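Local coordinates for intracellular exo-alpha-(1->5)-L-arabinofuranosidase (Bifidobacterium longum, PDB 2Y2W), which hydrolyses terminal alpha-(1->5)-linked L-arabinofuranosyl residues of branched and debranched arabinans, and also acts on wheat arabinoxylan, in plant cell-wall breakdown, at residues P60-G65 against G247-A252; R525-T528 against A534-P537; D354-E359 against G363-P368. One frame throughout, in Å; residues are numbered along the deposited sequence.

Contact 1. Residues P60-G65 against G247-A252; sequences PPRLFG and GLELVA
Arg-62 and Glu-249 reach for each other from backbones that stay well apart, their CA atoms 12.6 Å from one another, and all of the surface buried between the two segments is theirs. The arginine chain runs extended from CG to NE and presents the terminal edge of its guanidinium; the glutamate, also extended beyond CG, answers with a single oxygen. OE1 of Glu-249 sits near the guanidinium plane, 2.8 Å from NH2 of Arg-62, and lies 3.0 Å from NH1 of Arg-62. With the guanidinium and carboxylate planes turned 75° apart, the two-oxygen, two-nitrogen pairing of a flat bidentate bridge is not formed. Because one oxygen serves both N-H groups, each bond is bent, 123° from NH1 and 129° from NH2, and each is weak. NH2 also forms a salt bridge with Glu-162, so the one guanidinium serves two acidic groups and probably eases the repulsion between them. The bridge joins the turn just before strand 65-67, the first of the barrel, to the start of strand 249-252, the fifth: a charged cross-link over the N-terminal end of the parallel eight-stranded (beta/alpha)8 barrel of this family 51 glycosidase.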
loop_
_atom_site.group_PDB
_atom_site.type_symbol
_atom_site.label_atom_id
_atom_site.label_comp_id
_atom_site.label_asym_id
_atom_site.label_seq_id
_atom_site.Cartn_x
_atom_site.Cartn_y
_atom_site.Cartn_z
ATOM N N PRO D 60 31.306 -19.629 -10.203
ATOM C CA PRO D 60 30.755 -18.341 -10.620
ATOM C C PRO D 60 31.606 -17.179 -10.106
ATOM O O PRO D 60 32.016 -17.190 -8.947
ATOM C CB PRO D 60 29.365 -18.325 -9.971
ATOM C CG PRO D 60 29.483 -19.221 -8.792
ATOM C CD PRO D 60 30.493 -20.269 -9.149
ATOM N N PRO D 61 31.898 -16.193 -10.972
ATOM C CA PRO D 61 32.633 -14.999 -10.552
ATOM C C PRO D 61 31.902 -14.142 -9.513
ATOM O O PRO D 61 32.546 -13.371 -8.802
ATOM C CB PRO D 61 32.800 -14.218 -11.857
ATOM C CG PRO D 61 32.764 -15.253 -12.913
ATOM C CD PRO D 61 31.769 -16.264 -12.440
ATOM N N ARG D 62 30.578 -14.283 -9.428
ATOM C CA ARG D 62 29.763 -13.500 -8.492
ATOM C C ARG D 62 29.871 -13.982 -7.048
ATOM O O ARG D 62 29.421 -13.298 -6.123
ATOM C CB ARG D 62 28.294 -13.488 -8.920
ATOM C CG ARG D 62 27.981 -12.550 -10.067
ATOM C CD ARG D 62 26.527 -12.130 -10.013
ATOM N NE ARG D 62 26.122 -11.392 -11.205
ATOM C CZ ARG D 62 25.267 -11.843 -12.116
ATOM N NH1 ARG D 62 24.702 -13.040 -11.984
ATOM N NH2 ARG D 62 24.968 -11.088 -13.162
ATOM N N LEU D 63 30.467 -15.157 -6.863
ATOM C CA LEU D 63 30.707 -15.705 -5.533
ATOM C C LEU D 63 31.678 -14.836 -4.730
ATOM O O LEU D 63 31.681 -14.873 -3.496
ATOM C CB LEU D 63 31.232 -17.139 -5.635
ATOM C CG LEU D 63 30.932 -18.084 -4.469
ATOM C CD1 LEU D 63 29.455 -18.439 -4.431
ATOM C CD2 LEU D 63 31.771 -19.343 -4.573
ATOM N N PHE D 64 32.492 -14.055 -5.435
ATOM C CA PHE D 64 33.457 -13.165 -4.797
ATOM C C PHE D 64 32.989 -11.711 -4.810
ATOM O O PHE D 64 33.777 -10.789 -5.023
ATOM C CB PHE D 64 34.839 -13.325 -5.436
ATOM C CG PHE D 64 35.308 -14.753 -5.503
ATOM C CD1 PHE D 64 35.641 -15.447 -4.341
ATOM C CD2 PHE D 64 35.402 -15.409 -6.725
ATOM C CE1 PHE D 64 36.063 -16.767 -4.397
ATOM C CE2 PHE D 64 35.824 -16.731 -6.791
ATOM C CZ PHE D 64 36.155 -17.412 -5.625
ATOM N N GLY D 65 31.697 -11.516 -4.570
ATOM C CA GLY D 65 31.125 -10.183 -4.483
ATOM C C GLY D 65 31.166 -9.622 -3.075
ATOM O O GLY D 65 31.377 -10.357 -2.109
ATOM N N GLY D 247 16.263 -9.235 -19.731
ATOM C CA GLY D 247 17.617 -9.597 -19.315
ATOM C C GLY D 247 17.957 -9.388 -17.850
ATOM O O GLY D 247 19.078 -9.683 -17.428
ATOM N N LEU D 248 16.999 -8.883 -17.071
ATOM C CA LEU D 248 17.215 -8.641 -15.649
ATOM C C LEU D 248 17.300 -9.938 -14.859
ATOM O O LEU D 248 16.671 -10.936 -15.214
ATOM C CB LEU D 248 16.108 -7.762 -15.062
ATOM C CG LEU D 248 16.019 -6.277 -15.425
ATOM C CD1 LEU D 248 14.951 -5.618 -14.568
ATOM C CD2 LEU D 248 17.356 -5.543 -15.283
ATOM N N GLU D 249 18.085 -9.909 -13.786
ATOM C CA GLU D 249 18.203 -11.034 -12.868
ATOM C C GLU D 249 17.805 -10.563 -11.471
ATOM O O GLU D 249 18.508 -9.767 -10.851
ATOM C CB GLU D 249 19.624 -11.606 -12.898
ATOM C CG GLU D 249 20.076 -12.029 -14.298
ATOM C CD GLU D 249 21.506 -12.541 -14.350
ATOM O OE1 GLU D 249 22.371 -11.999 -13.627
ATOM O OE2 GLU D 249 21.764 -13.485 -15.134
ATOM N N LEU D 250 16.668 -11.059 -10.988
ATOM C CA LEU D 250 16.006 -10.485 -9.814
ATOM C C LEU D 250 16.088 -11.347 -8.557
ATOM O O LEU D 250 15.861 -12.559 -8.602
ATOM C CB LEU D 250 14.549 -10.157 -10.145
ATOM C CG LEU D 250 14.347 -9.250 -11.365
ATOM C CD1 LEU D 250 12.888 -9.216 -11.781
ATOM C CD2 LEU D 250 14.874 -7.842 -11.113
ATOM N N VAL D 251 16.402 -10.693 -7.440
ATOM C CA VAL D 251 16.611 -11.364 -6.155
ATOM C C VAL D 251 15.470 -11.068 -5.184
ATOM O O VAL D 251 15.168 -9.905 -4.904
ATOM C CB VAL D 251 17.952 -10.935 -5.492
ATOM C CG1 VAL D 251 18.269 -11.821 -4.291
ATOM C CG2 VAL D 251 19.097 -10.966 -6.495
ATOM N N ALA D 252 14.844 -12.129 -4.679
ATOM C CA ALA D 252 13.835 -12.017 -3.630
ATOM C C ALA D 252 14.480 -12.187 -2.265
ATOM O O ALA D 252 15.433 -12.956 -2.118
ATOM C CB ALA D 252 12.749 -13.053 -3.823
#

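Contact 2. Residues R525-T528 against A534-P537; sequences RTNT and AVTP
Asn-527 and Ala-534 bring the two irregular segments closest, with CA atoms 5.7 Å apart, and the asparagine side chain rather than backbone pairing spans the gap. Its carboxamide grips the main chain of Val-535 at both ends. N of Val-535 gives a nearly straight bond (167°) to OD1 of Asn-527 at 2.7 Å, the donor tilted modestly from the carbonyl plane. ND2 of Asn-527 returns one to O of Val-535 at 3.1 Å, leaving close to its own amide plane. The pair of opposed bonds fixes which way round the amide sits and holds it against rotation. This side-chain-to-backbone pairing crosses the base of an excursion in the connection from strand 512-518 to strand 538-539, antiparallel partners in the C-terminal beta domain. With Asn-527 replaced by an alanine, N and O of the buried Val-535 would lose both these partners, probably leaving the neck of the loop freer to open. Next to the amide, CG2 of Val-535 lies 3.8 Å from O of Arg-525; CG1 being anti to the valine N (chi1 -176°) leaves CG2 on that side. Arg-525 folds back by bends at chi2 and chi3, bringing its NH1 to 4.1 Å from CB of Ala-534, while its NH2 makes a salt bridge to Glu-520. Leu-518, on strand 512-518, also packs on Val-535.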
loop_
_atom_site.group_PDB
_atom_site.type_symbol
_atom_site.label_atom_id
_atom_site.label_comp_id
_atom_site.label_asym_id
_atom_site.label_seq_id
_atom_site.Cartn_x
_atom_site.Cartn_y
_atom_site.Cartn_z
ATOM N N ARG D 525 44.819 -12.721 18.298
ATOM C CA ARG D 525 45.739 -11.691 17.807
ATOM C C ARG D 525 45.141 -10.988 16.594
ATOM O O ARG D 525 44.503 -11.619 15.747
ATOM C CB ARG D 525 47.115 -12.281 17.481
ATOM C CG ARG D 525 48.258 -11.282 17.624
ATOM C CD ARG D 525 49.548 -11.959 18.076
ATOM N NE ARG D 525 50.455 -12.260 16.969
ATOM C CZ ARG D 525 51.409 -11.441 16.528
ATOM N NH1 ARG D 525 51.589 -10.250 17.091
ATOM N NH2 ARG D 525 52.187 -11.809 15.518
ATOM N N THR D 526 45.354 -9.679 16.517
ATOM C CA THR D 526 44.605 -8.836 15.594
ATOM C C THR D 526 45.480 -7.793 14.899
ATOM O O THR D 526 46.440 -7.284 15.482
ATOM C CB THR D 526 43.446 -8.128 16.345
ATOM O OG1 THR D 526 42.636 -9.105 17.009
ATOM C CG2 THR D 526 42.576 -7.344 15.398
ATOM N N ASN D 527 45.141 -7.496 13.643
ATOM C CA ASN D 527 45.708 -6.356 12.926
ATOM C C ASN D 527 45.015 -5.066 13.349
ATOM O O ASN D 527 43.787 -4.987 13.343
ATOM C CB ASN D 527 45.578 -6.548 11.412
ATOM C CG ASN D 527 46.524 -7.603 10.868
ATOM O OD1 ASN D 527 47.628 -7.792 11.380
ATOM N ND2 ASN D 527 46.098 -8.287 9.813
ATOM N N THR D 528 45.805 -4.066 13.728
ATOM C CA THR D 528 45.271 -2.785 14.194
ATOM C C THR D 528 45.810 -1.629 13.355
ATOM O O THR D 528 46.756 -1.803 12.593
ATOM C CB THR D 528 45.597 -2.537 15.685
ATOM O OG1 THR D 528 47.016 -2.592 15.885
ATOM C CG2 THR D 528 44.916 -3.576 16.574
ATOM N N ALA D 534 50.630 -7.334 11.523
ATOM C CA ALA D 534 51.029 -8.283 12.566
ATOM C C ALA D 534 50.560 -9.710 12.278
ATOM O O ALA D 534 51.251 -10.674 12.610
ATOM C CB ALA D 534 50.527 -7.821 13.927
ATOM N N VAL D 535 49.382 -9.835 11.670
ATOM C CA VAL D 535 48.851 -11.135 11.257
ATOM C C VAL D 535 48.771 -11.201 9.731
ATOM O O VAL D 535 47.774 -10.800 9.123
ATOM C CB VAL D 535 47.467 -11.439 11.892
ATOM C CG1 VAL D 535 46.994 -12.843 11.516
ATOM C CG2 VAL D 535 47.517 -11.287 13.406
ATOM N N THR D 536 49.843 -11.695 9.122
ATOM C CA THR D 536 49.913 -11.865 7.674
ATOM C C THR D 536 50.170 -13.336 7.348
ATOM O O THR D 536 50.733 -14.057 8.176
ATOM C CB THR D 536 51.018 -10.979 7.047
ATOM O OG1 THR D 536 52.255 -11.180 7.743
ATOM C CG2 THR D 536 50.633 -9.505 7.115
ATOM N N PRO D 537 49.741 -13.796 6.154
ATOM C CA PRO D 537 49.998 -15.180 5.751
ATOM C C PRO D 537 51.487 -15.482 5.670
ATOM O O PRO D 537 52.248 -14.710 5.081
ATOM C CB PRO D 537 49.365 -15.267 4.359
ATOM C CG PRO D 537 48.338 -14.209 4.347
ATOM C CD PRO D 537 48.902 -13.092 5.167
#

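Contact 3. Residues D354-E359 against G363-P368; sequences DQWKAE and GLHHEP
The His-365 imidazole has the carbonyl O of Gly-363 over one face, displaced toward the rim, and CG of Glu-359 at its edge, close to the ring plane. The six-membered ring of Trp-356 also meets it: the two planes are 27° from parallel but strongly offset, with little of one ring over the other and centroids 5.0 Å apart. Contact is therefore made by a corner of each ring. CZ3 of Trp-356 comes to 3.5 Å from CE1 of His-365, and CH2 of Trp-356 lies 3.7 Å from ND1 of His-365. A chi1 of 164° puts CG of Trp-356 opposite the backbone N, and the benzo end of the indole is the part that reaches the histidine. Glu-359 contributes its aliphatic part: CG of Glu-359 is 3.4 Å from NE2 of His-365, and a bend at chi2 turns the carboxylate aside, its plane 68° from the imidazole. OE2 of Glu-359 remains 5.0 Å from NE2 of His-365, too far for a direct bond, though a negative charge so near would probably favour a protonated ring. The contact is modest and made by van der Waals packing.

His-140 of the same chain also meets the Trp-356 ring. A second subunit packs against this contact: Ser-246 of that chain bonds to O of Trp-356, Glu-245 of that chain receives N of His-365, and Leu-243 of that chain packs on the indole. The Trp-356, Glu-359 and His-365 packing joins the C-terminal end of helix 347-357 to the irregular loop that follows it, at a subunit interface of this oligomeric arabinofuranosidase.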
loop_
_atom_site.group_PDB
_atom_site.type_symbol
_atom_site.label_atom_id
_atom_site.label_comp_id
_atom_site.label_asym_id
_atom_site.label_seq_id
_atom_site.Cartn_x
_atom_site.Cartn_y
_atom_site.Cartn_z
ATOM N N ASP D 354 19.121 -1.809 22.940
ATOM C CA ASP D 354 18.496 -1.954 24.254
ATOM C C ASP D 354 18.582 -0.649 25.047
ATOM O O ASP D 354 17.601 -0.225 25.658
ATOM C CB ASP D 354 19.143 -3.102 25.041
ATOM C CG ASP D 354 18.641 -4.476 24.606
ATOM O OD1 ASP D 354 18.106 -4.609 23.483
ATOM O OD2 ASP D 354 18.787 -5.432 25.394
ATOM N N GLN D 355 19.761 -0.025 25.021
ATOM C CA GLN D 355 20.003 1.257 25.689
ATOM C C GLN D 355 19.176 2.389 25.078
ATOM O O GLN D 355 18.739 3.299 25.784
ATOM C CB GLN D 355 21.492 1.615 25.630
ATOM C CG GLN D 355 22.389 0.782 26.546
ATOM C CD GLN D 355 22.432 1.289 27.983
ATOM O OE1 GLN D 355 21.900 2.355 28.303
ATOM N NE2 GLN D 355 23.079 0.521 28.856
ATOM N N TRP D 356 18.983 2.321 23.762
ATOM C CA TRP D 356 18.142 3.258 23.017
ATOM C C TRP D 356 16.665 3.062 23.367
ATOM O O TRP D 356 15.908 4.029 23.451
ATOM C CB TRP D 356 18.380 3.085 21.509
ATOM C CG TRP D 356 17.333 3.692 20.616
ATOM C CD1 TRP D 356 16.368 3.024 19.917
ATOM C CD2 TRP D 356 17.154 5.083 20.320
ATOM N NE1 TRP D 356 15.595 3.912 19.207
ATOM C CE2 TRP D 356 16.054 5.183 19.437
ATOM C CE3 TRP D 356 17.810 6.255 20.718
ATOM C CZ2 TRP D 356 15.598 6.410 18.943
ATOM C CZ3 TRP D 356 17.356 7.474 20.227
ATOM C CH2 TRP D 356 16.259 7.540 19.350
ATOM N N LYS D 357 16.273 1.807 23.577
ATOM C CA LYS D 357 14.901 1.459 23.946
ATOM C C LYS D 357 14.594 1.853 25.393
ATOM O O LYS D 357 13.479 2.277 25.705
ATOM C CB LYS D 357 14.660 -0.038 23.738
ATOM C CG LYS D 357 13.202 -0.430 23.538
ATOM C CD LYS D 357 13.073 -1.807 22.887
ATOM C CE LYS D 357 13.447 -1.776 21.403
ATOM N NZ LYS D 357 13.279 -3.103 20.749
ATOM N N ALA D 358 15.595 1.714 26.264
ATOM C CA ALA D 358 15.464 2.070 27.678
ATOM C C ALA D 358 15.660 3.573 27.930
ATOM O O ALA D 358 15.544 4.040 29.066
ATOM C CB ALA D 358 16.430 1.246 28.524
ATOM N N GLU D 359 15.954 4.316 26.865
ATOM C CA GLU D 359 16.090 5.772 26.926
ATOM C C GLU D 359 14.732 6.457 26.693
ATOM O O GLU D 359 14.641 7.688 26.639
ATOM C CB GLU D 359 17.133 6.242 25.901
ATOM C CG GLU D 359 17.691 7.651 26.122
ATOM C CD GLU D 359 18.581 7.761 27.348
ATOM O OE1 GLU D 359 19.571 7.001 27.444
ATOM O OE2 GLU D 359 18.297 8.620 28.211
ATOM N N GLY D 363 12.587 11.033 27.686
ATOM C CA GLY D 363 11.807 11.948 26.850
ATOM C C GLY D 363 12.221 11.934 25.390
ATOM O O GLY D 363 12.735 10.930 24.892
ATOM N N LEU D 364 11.994 13.052 24.706
ATOM C CA LEU D 364 12.349 13.186 23.295
ATOM C C LEU D 364 13.793 13.654 23.131
ATOM O O LEU D 364 14.355 14.285 24.033
ATOM C CB LEU D 364 11.401 14.156 22.583
ATOM C CG LEU D 364 9.887 13.927 22.642
ATOM C CD1 LEU D 364 9.168 15.115 22.033
ATOM C CD2 LEU D 364 9.473 12.637 21.945
ATOM N N HIS D 365 14.383 13.347 21.977
ATOM C CA HIS D 365 15.767 13.715 21.683
ATOM C C HIS D 365 15.834 14.869 20.686
ATOM O O HIS D 365 15.275 14.790 19.592
ATOM C CB HIS D 365 16.550 12.506 21.161
ATOM C CG HIS D 365 16.483 11.311 22.061
ATOM N ND1 HIS D 365 15.680 10.223 21.794
ATOM C CD2 HIS D 365 17.106 11.041 23.234
ATOM C CE1 HIS D 365 15.816 9.331 22.760
ATOM N NE2 HIS D 365 16.676 9.802 23.644
ATOM N N HIS D 366 16.519 15.939 21.079
ATOM C CA HIS D 366 16.638 17.144 20.257
ATOM C C HIS D 366 17.911 17.133 19.418
ATOM O O HIS D 366 17.987 17.816 18.398
ATOM C CB HIS D 366 16.631 18.396 21.140
ATOM C CG HIS D 366 15.316 18.678 21.802
ATOM N ND1 HIS D 366 14.785 19.949 21.883
ATOM C CD2 HIS D 366 14.429 17.861 22.419
ATOM C CE1 HIS D 366 13.630 19.902 22.522
ATOM N NE2 HIS D 366 13.388 18.646 22.855
ATOM N N GLU D 367 18.906 16.368 19.856
ATOM C CA GLU D 367 20.221 16.345 19.218
ATOM C C GLU D 367 20.151 15.855 17.771
ATOM O O GLU D 367 19.421 14.904 17.476
ATOM C CB GLU D 367 21.196 15.479 20.024
ATOM N N PRO D 368 20.898 16.514 16.861
ATOM C CA PRO D 368 20.966 16.063 15.472
ATOM C C PRO D 368 21.632 14.695 15.361
ATOM O O PRO D 368 22.576 14.400 16.097
ATOM C CB PRO D 368 21.823 17.136 14.791
ATOM C CG PRO D 368 22.580 17.785 15.892
ATOM C CD PRO D 368 21.669 17.754 17.071
#

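From the N terminus, the chain opens contact 1 at 60-65, before the first barrel strand, and closes it at 247-252 on the fifth, so this one link encloses 181 residues of the barrel. Contact 3 follows as a short closure, 354-359 to 363-368, in the connection after helix 347-357. Contact 2 comes last, 525-528 to 534-537, closing a small loop between strands of the C-terminal beta domain. The three are in series: none nests within or crosses another. Contacts 1 and 2 lie on opposite sides of the chain's centre, their centres about 32 Å apart; contact 3, about 39 Å from contact 1 between centres, is where a second subunit packs.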